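Long-range contacts in tRNA nucleotidyl transferase-related protein (Thermotoga maritima, PDB 3H38), which is a class II CCA-adding enzyme, a magnesium-dependent nucleotidyltransferase that probably builds the CCA end of tRNA from CTP and ATP: residues A[36-41]-A[59-64]; A[161-166]-A[190-195]; A[326-331]-A[357-362]; A[314-319]-A[348-353]; A[215-220]-A[300-305]. All coordinates share one frame; numbering follows the deposited sequence.

Contact 1: residues A[36-41]-A[59-64]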
# COMPACT_ATOMS: atom_id res chain seq x y z
N PRO A 36 2.17 -27.90 -21.38
CA PRO A 36 3.42 -27.42 -20.78
C PRO A 36 3.15 -26.63 -19.50
O PRO A 36 2.30 -25.74 -19.53
CB PRO A 36 4.01 -26.51 -21.86
CG PRO A 36 3.40 -27.06 -23.17
CD PRO A 36 2.00 -27.45 -22.77
N VAL A 37 3.83 -26.96 -18.40
CA VAL A 37 3.62 -26.29 -17.12
C VAL A 37 4.82 -25.43 -16.68
O VAL A 37 5.96 -25.85 -16.83
CB VAL A 37 3.32 -27.30 -16.00
CG1 VAL A 37 2.77 -26.58 -14.80
CG2 VAL A 37 2.34 -28.33 -16.46
N TYR A 38 4.54 -24.25 -16.13
CA TYR A 38 5.58 -23.34 -15.65
C TYR A 38 5.23 -22.61 -14.34
O TYR A 38 4.08 -22.24 -14.08
CB TYR A 38 5.84 -22.23 -16.66
CG TYR A 38 5.92 -22.64 -18.10
CD1 TYR A 38 4.78 -22.83 -18.84
CD2 TYR A 38 7.15 -22.79 -18.74
CE1 TYR A 38 4.85 -23.19 -20.18
CE2 TYR A 38 7.23 -23.16 -20.06
CZ TYR A 38 6.08 -23.36 -20.78
OH TYR A 38 6.16 -23.70 -22.11
N VAL A 39 6.25 -22.37 -13.53
CA VAL A 39 6.12 -21.41 -12.44
C VAL A 39 6.70 -20.09 -12.97
O VAL A 39 7.67 -20.09 -13.74
CB VAL A 39 6.81 -21.91 -11.15
CG1 VAL A 39 8.32 -21.90 -11.31
CG2 VAL A 39 6.37 -21.09 -9.95
N VAL A 40 6.07 -18.97 -12.63
CA VAL A 40 6.42 -17.69 -13.26
C VAL A 40 6.56 -16.54 -12.27
O VAL A 40 6.12 -16.63 -11.12
CB VAL A 40 5.35 -17.29 -14.29
CG1 VAL A 40 5.23 -18.34 -15.37
CG2 VAL A 40 4.01 -17.09 -13.60
N GLY A 41 7.16 -15.45 -12.73
CA GLY A 41 7.06 -14.17 -12.04
C GLY A 41 7.92 -13.95 -10.83
O GLY A 41 9.13 -14.21 -10.87
N VAL A 59 1.54 -21.34 -14.52
CA VAL A 59 1.05 -21.06 -15.87
C VAL A 59 1.04 -22.30 -16.80
O VAL A 59 2.05 -23.03 -16.92
CB VAL A 59 1.82 -19.87 -16.49
CG1 VAL A 59 1.31 -19.56 -17.87
CG2 VAL A 59 1.66 -18.65 -15.62
N VAL A 60 -0.11 -22.57 -17.42
CA VAL A 60 -0.17 -23.74 -18.32
C VAL A 60 -0.46 -23.30 -19.74
O VAL A 60 -1.18 -22.33 -19.96
CB VAL A 60 -1.21 -24.80 -17.86
CG1 VAL A 60 -0.82 -25.40 -16.49
CG2 VAL A 60 -2.59 -24.20 -17.81
N GLU A 61 0.17 -23.96 -20.71
CA GLU A 61 -0.24 -23.74 -22.09
C GLU A 61 -1.34 -24.74 -22.42
O GLU A 61 -1.09 -25.79 -23.02
CB GLU A 61 0.92 -23.91 -23.07
CG GLU A 61 1.98 -22.85 -23.01
CD GLU A 61 2.89 -22.92 -24.21
OE1 GLU A 61 4.03 -22.43 -24.14
OE2 GLU A 61 2.44 -23.50 -25.24
N GLY A 62 -2.55 -24.42 -21.96
CA GLY A 62 -3.72 -25.22 -22.19
C GLY A 62 -4.82 -24.69 -21.31
O GLY A 62 -4.71 -23.57 -20.82
N ASN A 63 -5.85 -25.50 -21.09
CA ASN A 63 -7.02 -25.08 -20.33
C ASN A 63 -6.80 -25.18 -18.82
O ASN A 63 -6.66 -26.27 -18.28
CB ASN A 63 -8.24 -25.91 -20.78
CG ASN A 63 -9.53 -25.49 -20.09
OD1 ASN A 63 -10.46 -25.01 -20.75
ND2 ASN A 63 -9.60 -25.67 -18.77
N ALA A 64 -6.75 -24.03 -18.15
CA ALA A 64 -6.49 -23.98 -16.71
C ALA A 64 -7.41 -24.89 -15.89
O ALA A 64 -6.94 -25.64 -15.02
CB ALA A 64 -6.58 -22.52 -16.21

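Contact 2: residues A[161-166]-A[190-195]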
# COMPACT_ATOMS: atom_id res chain seq x y z
N GLY A 161 21.17 -5.10 -11.07
CA GLY A 161 20.26 -4.30 -10.26
C GLY A 161 19.40 -3.35 -11.06
O GLY A 161 19.24 -2.17 -10.68
N VAL A 162 18.82 -3.86 -12.16
CA VAL A 162 18.16 -3.03 -13.17
C VAL A 162 16.66 -3.27 -13.32
O VAL A 162 16.19 -4.41 -13.33
CB VAL A 162 18.86 -3.16 -14.56
CG1 VAL A 162 17.86 -3.05 -15.69
CG2 VAL A 162 19.94 -2.11 -14.71
N ILE A 163 15.91 -2.18 -13.39
CA ILE A 163 14.50 -2.23 -13.74
C ILE A 163 14.37 -1.82 -15.19
O ILE A 163 14.71 -0.70 -15.55
CB ILE A 163 13.64 -1.29 -12.88
CG1 ILE A 163 13.80 -1.62 -11.39
CG2 ILE A 163 12.15 -1.37 -13.30
CD1 ILE A 163 13.36 -3.04 -11.06
N ARG A 164 13.90 -2.74 -16.03
CA ARG A 164 13.82 -2.53 -17.47
C ARG A 164 12.48 -3.06 -17.99
O ARG A 164 12.09 -4.17 -17.65
CB ARG A 164 14.99 -3.24 -18.18
CG ARG A 164 15.19 -2.82 -19.62
CD ARG A 164 16.13 -3.77 -20.37
NE ARG A 164 17.34 -4.04 -19.60
CZ ARG A 164 18.55 -3.53 -19.82
NH1 ARG A 164 19.57 -3.87 -19.05
NH2 ARG A 164 18.76 -2.69 -20.82
N VAL A 165 11.79 -2.27 -18.81
CA VAL A 165 10.56 -2.73 -19.45
C VAL A 165 10.87 -3.62 -20.67
O VAL A 165 11.98 -3.57 -21.25
CB VAL A 165 9.65 -1.53 -19.88
CG1 VAL A 165 9.10 -0.80 -18.66
CG2 VAL A 165 10.39 -0.59 -20.84
N LEU A 166 9.89 -4.43 -21.07
CA LEU A 166 10.10 -5.39 -22.17
C LEU A 166 9.97 -4.85 -23.59
O LEU A 166 10.39 -5.51 -24.54
CB LEU A 166 9.19 -6.61 -22.02
CG LEU A 166 8.97 -7.26 -20.65
CD1 LEU A 166 8.44 -8.67 -20.84
CD2 LEU A 166 10.24 -7.30 -19.84
N PHE A 190 17.38 -1.19 -6.61
CA PHE A 190 17.59 -1.19 -8.05
C PHE A 190 17.54 0.17 -8.66
O PHE A 190 17.07 1.11 -8.04
CB PHE A 190 16.63 -2.15 -8.74
CG PHE A 190 17.07 -3.57 -8.65
CD1 PHE A 190 16.49 -4.55 -9.43
CD2 PHE A 190 18.09 -3.91 -7.79
CE1 PHE A 190 16.90 -5.84 -9.32
CE2 PHE A 190 18.51 -5.20 -7.68
CZ PHE A 190 17.92 -6.17 -8.44
N ARG A 191 18.07 0.27 -9.87
CA ARG A 191 17.98 1.50 -10.63
C ARG A 191 17.21 1.24 -11.93
O ARG A 191 17.27 0.14 -12.50
CB ARG A 191 19.38 2.05 -10.93
CG ARG A 191 20.16 1.23 -11.98
CD ARG A 191 21.55 1.80 -12.24
NE ARG A 191 21.86 1.87 -13.67
CZ ARG A 191 22.61 1.00 -14.33
NH1 ARG A 191 22.82 1.17 -15.63
NH2 ARG A 191 23.15 -0.04 -13.69
N ILE A 192 16.47 2.24 -12.38
CA ILE A 192 15.80 2.19 -13.67
C ILE A 192 16.78 2.51 -14.79
O ILE A 192 17.30 3.62 -14.88
CB ILE A 192 14.58 3.12 -13.70
CG1 ILE A 192 13.51 2.60 -12.73
CG2 ILE A 192 14.03 3.26 -15.14
CD1 ILE A 192 12.49 3.63 -12.24
N GLU A 193 17.06 1.52 -15.63
CA GLU A 193 18.10 1.72 -16.64
C GLU A 193 17.71 2.86 -17.55
O GLU A 193 16.52 3.15 -17.74
CB GLU A 193 18.35 0.43 -17.42
CG GLU A 193 17.21 -0.06 -18.30
CD GLU A 193 17.30 0.50 -19.70
OE1 GLU A 193 18.38 1.05 -20.06
OE2 GLU A 193 16.31 0.37 -20.46
N GLU A 194 18.71 3.50 -18.11
CA GLU A 194 18.55 4.67 -18.93
C GLU A 194 17.41 4.72 -19.88
O GLU A 194 16.61 5.61 -19.83
CB GLU A 194 19.81 4.87 -19.73
CG GLU A 194 20.14 6.27 -20.02
CD GLU A 194 21.56 6.40 -20.51
OE1 GLU A 194 21.84 5.92 -21.61
OE2 GLU A 194 22.39 6.96 -19.78
N THR A 195 17.37 3.78 -20.79
CA THR A 195 16.33 3.77 -21.82
C THR A 195 14.93 3.75 -21.22
O THR A 195 14.07 4.56 -21.59
CB THR A 195 16.50 2.59 -22.76
OG1 THR A 195 17.84 2.62 -23.28
CG2 THR A 195 15.46 2.67 -23.88

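Contact 3: residues A[326-331]-A[357-362]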
# COMPACT_ATOMS: atom_id res chain seq x y z
N MET A 326 1.01 26.73 20.68
CA MET A 326 0.61 26.15 21.97
C MET A 326 1.68 25.20 22.51
O MET A 326 1.83 25.05 23.73
CB MET A 326 -0.70 25.37 21.87
CG MET A 326 -1.98 26.14 21.60
SD MET A 326 -3.26 24.87 21.33
CE MET A 326 -4.62 25.81 20.62
N LEU A 327 2.40 24.53 21.63
CA LEU A 327 3.43 23.59 22.07
C LEU A 327 4.72 24.34 22.41
O LEU A 327 5.60 23.81 23.11
CB LEU A 327 3.68 22.51 21.01
CG LEU A 327 2.54 21.53 20.74
CD1 LEU A 327 2.88 20.65 19.54
CD2 LEU A 327 2.21 20.67 21.97
N SER A 328 4.84 25.56 21.90
CA SER A 328 5.99 26.40 22.20
C SER A 328 5.95 26.82 23.67
O SER A 328 6.96 26.81 24.36
CB SER A 328 6.03 27.65 21.31
OG SER A 328 6.47 27.33 20.01
N GLU A 329 4.75 27.15 24.13
CA GLU A 329 4.57 27.72 25.45
C GLU A 329 4.11 26.69 26.47
O GLU A 329 3.50 27.04 27.47
CB GLU A 329 3.54 28.83 25.37
CG GLU A 329 3.63 29.60 24.08
CD GLU A 329 2.32 30.26 23.73
OE1 GLU A 329 1.39 30.18 24.56
OE2 GLU A 329 2.22 30.83 22.63
N ARG A 330 4.29 25.44 26.16
CA ARG A 330 4.06 24.45 27.15
C ARG A 330 2.70 24.68 27.77
O ARG A 330 2.47 24.44 28.95
CB ARG A 330 5.19 24.53 28.15
CG ARG A 330 6.53 24.12 27.59
CD ARG A 330 6.60 22.61 27.56
NE ARG A 330 7.74 22.10 26.81
CZ ARG A 330 8.61 21.21 27.29
NH1 ARG A 330 8.46 20.72 28.52
NH2 ARG A 330 9.61 20.82 26.53
N VAL A 331 1.76 25.07 26.94
CA VAL A 331 0.41 25.25 27.39
C VAL A 331 -0.11 23.91 27.84
O VAL A 331 0.39 22.88 27.45
CB VAL A 331 -0.47 25.75 26.26
CG1 VAL A 331 -1.87 25.67 26.67
CG2 VAL A 331 -0.12 27.16 25.90
N GLY A 357 11.31 17.07 17.51
CA GLY A 357 11.90 17.49 18.77
C GLY A 357 10.96 17.59 19.96
O GLY A 357 10.26 16.64 20.33
N GLU A 358 10.97 18.77 20.57
CA GLU A 358 10.27 18.99 21.82
C GLU A 358 8.77 19.08 21.63
O GLU A 358 8.00 18.55 22.45
CB GLU A 358 10.77 20.26 22.49
CG GLU A 358 12.01 20.05 23.32
CD GLU A 358 11.89 18.88 24.28
OE1 GLU A 358 11.95 17.71 23.82
OE2 GLU A 358 11.75 19.13 25.50
N LYS A 359 8.37 19.74 20.57
CA LYS A 359 6.97 19.87 20.25
C LYS A 359 6.30 18.54 19.98
O LYS A 359 5.20 18.33 20.39
CB LYS A 359 6.76 20.81 19.11
CG LYS A 359 7.36 22.08 19.37
CD LYS A 359 6.59 23.13 18.67
CE LYS A 359 7.50 24.23 18.16
NZ LYS A 359 6.76 25.51 17.99
N GLU A 360 6.98 17.67 19.28
CA GLU A 360 6.49 16.31 19.01
C GLU A 360 6.41 15.53 20.31
O GLU A 360 5.35 15.00 20.65
CB GLU A 360 7.41 15.60 18.02
CG GLU A 360 7.23 14.09 17.92
CD GLU A 360 8.26 13.44 16.98
OE1 GLU A 360 8.58 14.04 15.92
OE2 GLU A 360 8.75 12.33 17.29
N GLY A 361 7.52 15.48 21.04
CA GLY A 361 7.56 14.84 22.35
C GLY A 361 6.44 15.25 23.30
O GLY A 361 5.80 14.41 23.93
N LEU A 362 6.17 16.54 23.42
CA LEU A 362 5.11 16.99 24.28
C LEU A 362 3.73 16.65 23.78
O LEU A 362 3.00 15.92 24.42
CB LEU A 362 5.15 18.51 24.30
CG LEU A 362 4.74 19.40 25.47
CD1 LEU A 362 4.16 20.66 24.96
CD2 LEU A 362 3.84 18.74 26.44

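Contact 4: residues A[314-319]-A[348-353]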
# COMPACT_ATOMS: atom_id res chain seq x y z
N ARG A 314 -8.65 20.12 6.35
CA ARG A 314 -8.80 21.55 6.55
C ARG A 314 -8.71 21.90 8.02
O ARG A 314 -8.15 22.93 8.38
CB ARG A 314 -10.10 22.04 5.93
CG ARG A 314 -10.00 22.10 4.43
CD ARG A 314 -11.24 22.65 3.77
NE ARG A 314 -10.94 23.03 2.39
CZ ARG A 314 -11.86 23.13 1.43
NH1 ARG A 314 -11.50 23.48 0.20
NH2 ARG A 314 -13.13 22.89 1.71
N HIS A 315 -9.24 21.04 8.88
CA HIS A 315 -9.09 21.26 10.31
C HIS A 315 -7.61 21.34 10.67
O HIS A 315 -7.19 22.25 11.37
CB HIS A 315 -9.80 20.15 11.11
CG HIS A 315 -9.66 20.29 12.60
ND1 HIS A 315 -10.00 21.45 13.28
CD2 HIS A 315 -9.24 19.41 13.54
CE1 HIS A 315 -9.78 21.28 14.57
NE2 HIS A 315 -9.33 20.05 14.76
N VAL A 316 -6.80 20.42 10.15
CA VAL A 316 -5.38 20.40 10.49
C VAL A 316 -4.65 21.58 9.84
O VAL A 316 -3.91 22.30 10.51
CB VAL A 316 -4.70 19.03 10.13
CG1 VAL A 316 -3.19 19.06 10.35
CG2 VAL A 316 -5.32 17.92 10.94
N GLU A 317 -4.87 21.80 8.55
CA GLU A 317 -4.16 22.89 7.89
C GLU A 317 -4.49 24.22 8.53
O GLU A 317 -3.66 25.12 8.56
CB GLU A 317 -4.41 22.91 6.38
CG GLU A 317 -5.85 23.20 5.98
CD GLU A 317 -6.09 22.97 4.49
OE1 GLU A 317 -5.79 21.85 3.99
OE2 GLU A 317 -6.59 23.91 3.83
N LYS A 318 -5.70 24.36 9.07
CA LYS A 318 -6.11 25.63 9.66
C LYS A 318 -5.66 25.77 11.10
O LYS A 318 -5.24 26.85 11.51
CB LYS A 318 -7.63 25.84 9.54
CG LYS A 318 -8.09 26.13 8.12
CD LYS A 318 -9.61 26.23 8.03
CE LYS A 318 -10.07 26.53 6.61
NZ LYS A 318 -9.58 27.86 6.13
N SER A 319 -5.72 24.68 11.86
CA SER A 319 -5.35 24.72 13.28
C SER A 319 -3.87 24.44 13.54
O SER A 319 -3.39 24.54 14.68
CB SER A 319 -6.20 23.74 14.09
OG SER A 319 -5.70 22.43 13.99
N ILE A 348 -4.34 12.51 13.19
CA ILE A 348 -3.31 12.58 14.23
C ILE A 348 -1.96 12.63 13.56
O ILE A 348 -1.18 13.56 13.78
CB ILE A 348 -3.39 11.37 15.18
CG1 ILE A 348 -4.51 11.56 16.20
CG2 ILE A 348 -2.06 11.16 15.87
CD1 ILE A 348 -4.60 10.46 17.21
N CYS A 349 -1.70 11.63 12.71
CA CYS A 349 -0.48 11.57 11.91
C CYS A 349 -0.22 12.92 11.26
O CYS A 349 0.90 13.45 11.28
CB CYS A 349 -0.64 10.53 10.80
SG CYS A 349 -1.07 8.88 11.37
N HIS A 350 -1.29 13.47 10.68
CA HIS A 350 -1.26 14.75 9.99
C HIS A 350 -0.77 15.83 10.96
O HIS A 350 0.04 16.67 10.60
CB HIS A 350 -2.66 15.04 9.44
CG HIS A 350 -2.73 16.22 8.53
ND1 HIS A 350 -1.62 16.88 8.04
CD2 HIS A 350 -3.80 16.85 7.97
CE1 HIS A 350 -1.99 17.87 7.26
NE2 HIS A 350 -3.32 17.88 7.20
N PHE A 351 -1.26 15.82 12.19
CA PHE A 351 -0.70 16.73 13.18
C PHE A 351 0.78 16.42 13.41
O PHE A 351 1.62 17.33 13.46
CB PHE A 351 -1.48 16.68 14.49
CG PHE A 351 -2.68 17.60 14.52
CD1 PHE A 351 -3.95 17.11 14.79
CD2 PHE A 351 -2.53 18.96 14.26
CE1 PHE A 351 -5.05 17.96 14.81
CE2 PHE A 351 -3.63 19.82 14.29
CZ PHE A 351 -4.89 19.32 14.56
N LEU A 352 1.11 15.14 13.51
CA LEU A 352 2.51 14.79 13.72
C LEU A 352 3.40 15.14 12.53
O LEU A 352 4.62 15.28 12.69
CB LEU A 352 2.65 13.32 14.11
CG LEU A 352 2.17 12.99 15.52
CD1 LEU A 352 1.77 11.53 15.61
CD2 LEU A 352 3.23 13.33 16.55
N ALA A 353 2.81 15.31 11.35
CA ALA A 353 3.64 15.65 10.19
C ALA A 353 4.28 17.03 10.32
O ALA A 353 5.25 17.34 9.65
CB ALA A 353 2.84 15.56 8.88

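Contact 5: residues A[215-220]-A[300-305]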
# COMPACT_ATOMS: atom_id res chain seq x y z
N PRO A 215 -8.87 4.42 -9.91
CA PRO A 215 -8.80 3.21 -9.09
C PRO A 215 -7.57 2.35 -9.36
O PRO A 215 -7.04 1.71 -8.43
CB PRO A 215 -10.07 2.44 -9.49
CG PRO A 215 -11.03 3.51 -9.91
CD PRO A 215 -10.20 4.59 -10.54
N ARG A 216 -7.11 2.31 -10.60
CA ARG A 216 -5.97 1.48 -10.93
C ARG A 216 -4.75 2.14 -10.30
O ARG A 216 -3.95 1.51 -9.62
CB ARG A 216 -5.84 1.32 -12.45
CG ARG A 216 -7.11 0.75 -13.14
CD ARG A 216 -6.82 0.26 -14.59
NE ARG A 216 -5.71 -0.69 -14.57
CZ ARG A 216 -4.61 -0.61 -15.30
NH1 ARG A 216 -3.67 -1.55 -15.16
NH2 ARG A 216 -4.44 0.38 -16.19
N LEU A 217 -4.64 3.44 -10.51
CA LEU A 217 -3.58 4.25 -9.96
C LEU A 217 -3.58 4.19 -8.41
O LEU A 217 -2.52 4.04 -7.78
CB LEU A 217 -3.78 5.68 -10.43
CG LEU A 217 -2.98 6.36 -11.55
CD1 LEU A 217 -2.27 5.41 -12.44
CD2 LEU A 217 -3.88 7.32 -12.33
N ARG A 218 -4.76 4.28 -7.80
CA ARG A 218 -4.82 4.32 -6.35
C ARG A 218 -4.23 3.03 -5.84
O ARG A 218 -3.45 2.99 -4.87
CB ARG A 218 -6.27 4.49 -5.87
CG ARG A 218 -6.49 4.12 -4.42
CD ARG A 218 -7.82 4.62 -3.86
NE ARG A 218 -7.99 4.11 -2.51
CZ ARG A 218 -9.04 4.37 -1.72
NH1 ARG A 218 -9.10 3.86 -0.51
NH2 ARG A 218 -10.02 5.13 -2.15
N GLN A 219 -4.58 1.95 -6.51
CA GLN A 219 -4.18 0.67 -6.02
C GLN A 219 -2.67 0.49 -6.09
O GLN A 219 -2.08 -0.14 -5.21
CB GLN A 219 -4.90 -0.46 -6.74
CG GLN A 219 -4.50 -1.80 -6.16
CD GLN A 219 -4.21 -2.83 -7.23
OE1 GLN A 219 -3.05 -3.10 -7.57
NE2 GLN A 219 -5.28 -3.42 -7.78
N GLU A 220 -2.04 1.02 -7.13
CA GLU A 220 -0.58 0.94 -7.21
C GLU A 220 0.01 1.88 -6.15
O GLU A 220 1.12 1.67 -5.64
CB GLU A 220 -0.08 1.28 -8.62
CG GLU A 220 -0.36 0.19 -9.67
CD GLU A 220 0.18 -1.20 -9.31
OE1 GLU A 220 1.29 -1.28 -8.74
OE2 GLU A 220 -0.49 -2.22 -9.58
N ARG A 300 -11.43 14.14 -5.23
CA ARG A 300 -12.29 13.24 -4.47
C ARG A 300 -12.93 12.20 -5.39
O ARG A 300 -13.05 11.04 -5.04
CB ARG A 300 -13.38 14.01 -3.74
CG ARG A 300 -14.38 13.08 -3.05
CD ARG A 300 -15.66 13.80 -2.75
NE ARG A 300 -16.27 14.31 -3.97
CZ ARG A 300 -17.03 15.40 -4.03
NH1 ARG A 300 -17.56 15.79 -5.19
NH2 ARG A 300 -17.25 16.11 -2.92
N ASP A 301 -13.34 12.62 -6.59
CA ASP A 301 -14.08 11.73 -7.47
C ASP A 301 -13.18 10.83 -8.28
O ASP A 301 -13.57 9.71 -8.59
CB ASP A 301 -14.98 12.52 -8.44
CG ASP A 301 -16.22 13.12 -7.76
OD1 ASP A 301 -16.69 12.59 -6.73
OD2 ASP A 301 -16.74 14.13 -8.29
N ARG A 302 -11.99 11.30 -8.65
CA ARG A 302 -11.10 10.52 -9.51
C ARG A 302 -10.59 9.26 -8.80
O ARG A 302 -10.75 8.13 -9.29
CB ARG A 302 -9.94 11.37 -10.04
CG ARG A 302 -8.88 10.59 -10.81
CD ARG A 302 -8.18 11.46 -11.85
NE ARG A 302 -6.92 10.90 -12.34
CZ ARG A 302 -6.82 10.01 -13.32
NH1 ARG A 302 -5.63 9.58 -13.72
NH2 ARG A 302 -7.91 9.54 -13.91
N TYR A 303 -10.03 9.45 -7.62
CA TYR A 303 -9.68 8.40 -6.70
C TYR A 303 -10.90 8.39 -5.86
O TYR A 303 -11.57 9.35 -5.84
CB TYR A 303 -8.45 8.82 -5.94
CG TYR A 303 -7.42 9.27 -6.89
CD1 TYR A 303 -7.13 10.58 -7.02
CD2 TYR A 303 -6.79 8.39 -7.72
CE1 TYR A 303 -6.22 10.98 -7.90
CE2 TYR A 303 -5.89 8.79 -8.59
CZ TYR A 303 -5.58 10.08 -8.68
OH TYR A 303 -4.68 10.52 -9.56
N SER A 304 -11.31 7.31 -5.27
CA SER A 304 -12.61 7.40 -4.60
C SER A 304 -12.61 7.72 -3.12
O SER A 304 -12.83 6.85 -2.34
CB SER A 304 -13.44 6.17 -4.90
OG SER A 304 -13.74 6.12 -6.26
N LEU A 305 -12.44 8.99 -2.76
CA LEU A 305 -12.20 9.43 -1.39
C LEU A 305 -13.47 9.71 -0.60
O LEU A 305 -14.49 10.10 -1.17
CB LEU A 305 -11.31 10.67 -1.44
CG LEU A 305 -10.14 10.44 -2.40
CD1 LEU A 305 -9.18 11.66 -2.45
CD2 LEU A 305 -9.38 9.11 -2.07

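Contact 1: residues A[36-41]-A[59-64]
Y38 and V59 form a hydrogen-bonded antiparallel pair, V59 N giving to Y38 O at 2.7 Å and Y38 N to V59 O at 2.9 Å, and V37 and V60 form the non-hydrogen-bonded pair beside it. The pairing runs one residue beyond the strands, where E61 N reaches P36 O at 3.0 Å; E61 is the centre of an inverse gamma turn that leads the chain out of the sheet. On the face of V37 and V60 the two side chains lie side by side, V37 CG1 4.1 Å from V60 CG1, with F67 of helix 64-72 against both. These are neighbouring strands inside the mixed sheet of the polymerase head domain, a nucleotidyltransferase fold, and strand 56-60 carries D57, a magnesium ligand when the metal is bound. On the face of Y38 and V59, the branch CG2 of V59 meets both methyls of V40, 3.5 Å from V40 CG2; V40 in turn lies close to R129, which binds ATP. V59 O sits in the plane of the Y38 ring at its edge, 3.3 Å from Y38 CD1. E61 lays CB against P36, 3.7 Å from P36 CD, then runs extended beyond CG obliquely across the tyrosine, E61 CG lying 4.0 Å from Y38 CE1. Its carboxylate is turned only 22° from the ring plane, and E61 OE1 accepts a hydrogen bond from I122 N of helix 122-127.

Contact 2: residues A[161-166]-A[190-195]
G161 O takes R191 N at 2.8 Å, the first of three backbone bonds that pair 162-163 with 191-192 in parallel. R191 O then accepts I163 N, also at 2.8 Å, and I163 O accepts E193 N at 3.2 Å; I192 N, directed off this pair, gives to E185. The carboxylate of E193 caps the helix that follows: E193 OE1 receives T195 N at 3.0 Å from above the carboxylate plane, and OE2 receives T196 N. Across from it the R164 guanidinium is stacked on this carboxylate, their planes 19° apart. The R164 NH2 to E193 OE1 separation of 3.8 Å makes a long salt bridge of charge alone, since no N-H points at the oxygen, while R164 NH1 forms a salt bridge with D157. At the other end G161, in the positive-phi position of a Schellman motif, sets CA over the centre of the F190 ring, 3.3 Å from its centroid, with I163 CD1 at the ring edge, 3.8 Å from F190 CD1. F190 CG, anti to the carbonyl carbon (chi1 -79°), lies toward G161. An alanine in place of F190 would probably leave G161 CA without its aromatic cover and open a gap beside I163 CD1. The arrangement is a beta-alpha-beta crossover joining the head to the RNA-binding region; its connecting segment carries D174, R177, R180, R183 and R187, which bind the incoming nucleotide.

Contact 3: residues A[326-331]-A[357-362]
A surface contact built round L327 and L362 joins the C-terminal end of helix 309-328, with the loop after it, to the first turns of helix 357-371. The two leucines slide past each other in opposite directions, L327 CD2 coming 3.6 Å from L362 CD1. The other branch, L327 CD1, rests 3.4 Å from K359 O, and L327 CB lies 3.8 Å from K359 CD, so the aliphatic part of the lysine extends the apolar patch. K359 NZ gives a hydrogen bond to S328 OG at 2.7 Å and a second to L324 O, to which S328 OG is bonded as well; the ammonium thus ties itself to the end of helix 309-328. At the other margin R330, past the helix end, bends at chi2 (-79°) and passes L362, R330 CD lying 4.1 Å from L362 CD1. Its NH2 makes a salt bridge to E358 OE2 at 2.9 Å. That oxygen lies in plane at the guanidinium edge, but the N-H points poorly at it (121°), so the hydrogen bond is weak; guanidinium and carboxylate planes are 53° apart. This is amphipathic helix packing, apolar within and charged at the margins, in the helical C-terminal half of the chain.

Contact 4: residues A[314-319]-A[348-353]
V316 carries the apolar part of this contact, wedging its two methyls against two aromatic side chains, H350 and F351. V316 CG1, anti to the backbone N (chi1 174°), faces the H350 ring, though the closeness of the two in the model is doubtful. V316 CG2 makes a CH-pi contact with the F351 face, 4.0 Å from the ring centroid and somewhat toward the rim. An alanine in place of H350 would probably uncover V316 CG1 on that side and take from H285 the ring it meets. At the edge of F351, S319 OG lies in the ring plane, 3.3 Å from F351 CZ. That hydroxyl is turned back to its own helix, giving to H315 O at 3.0 Å; S319 N bonds the same oxygen from the opposite face of its plane. No hydrogen bond crosses between the segments. The axes of segments 314-319 and 348-352 run in nearly the same direction, 27° apart, and approach to 9.9 Å. They belong to helices 309-328 and 345-352, a buried, near-parallel helix-helix packing in the helical C-terminal half of the chain.

Contact 5: residues A[215-220]-A[300-305]
L217 and Y303 make the apolar part of the contact, L217 CB meeting the edge of the tyrosine ring 4.2 Å from Y303 CE2. R302 passes L217, its chain extended from CG to NE with CG anti to the backbone N (chi1 173°), and R302 NH1 comes 3.2 Å from L217 CD2. P215 adds a touch of its ring, P215 CD lying 3.8 Å from R302 O. The polar link is slight. R218 NH2 gives a weak hydrogen bond to S304 O at 3.3 Å, poorly aimed at 122°, while R218 NE has a salt bridge to E222. The other polar ends find partners outside the segments, R302 NH2 at T212 O and Y303 OH at L246 O. Helix 214-225 is thus seated on the C-terminal end of helix 293-302 and the turn that follows it, and its far side turns to the nucleotide site: R216 pairs with D174, and E220 with R180 and R183, a second shell to residues that bind ATP and CTP.

Contacts 1 and 4 are buried and contact 3 is largely at the surface, with contacts 2 and 5 between. Contacts 1 and 2 are held by backbone bonds, antiparallel in the head sheet and parallel in a separate two-stranded sheet between the head and the RNA-binding region; contacts 3, 4 and 5 join helices through side chains. Contacts 3 and 4 share helix 309-328, about 15 Å apart between centres, and touch through E360 and L352, yet the inner one uses aromatic faces and the outer one a salt bridge and a lysine-serine hydrogen bond around a leucine patch. Contact 5 lies nearer the middle of the elongated chain, its apolar touch supplemented by arginines.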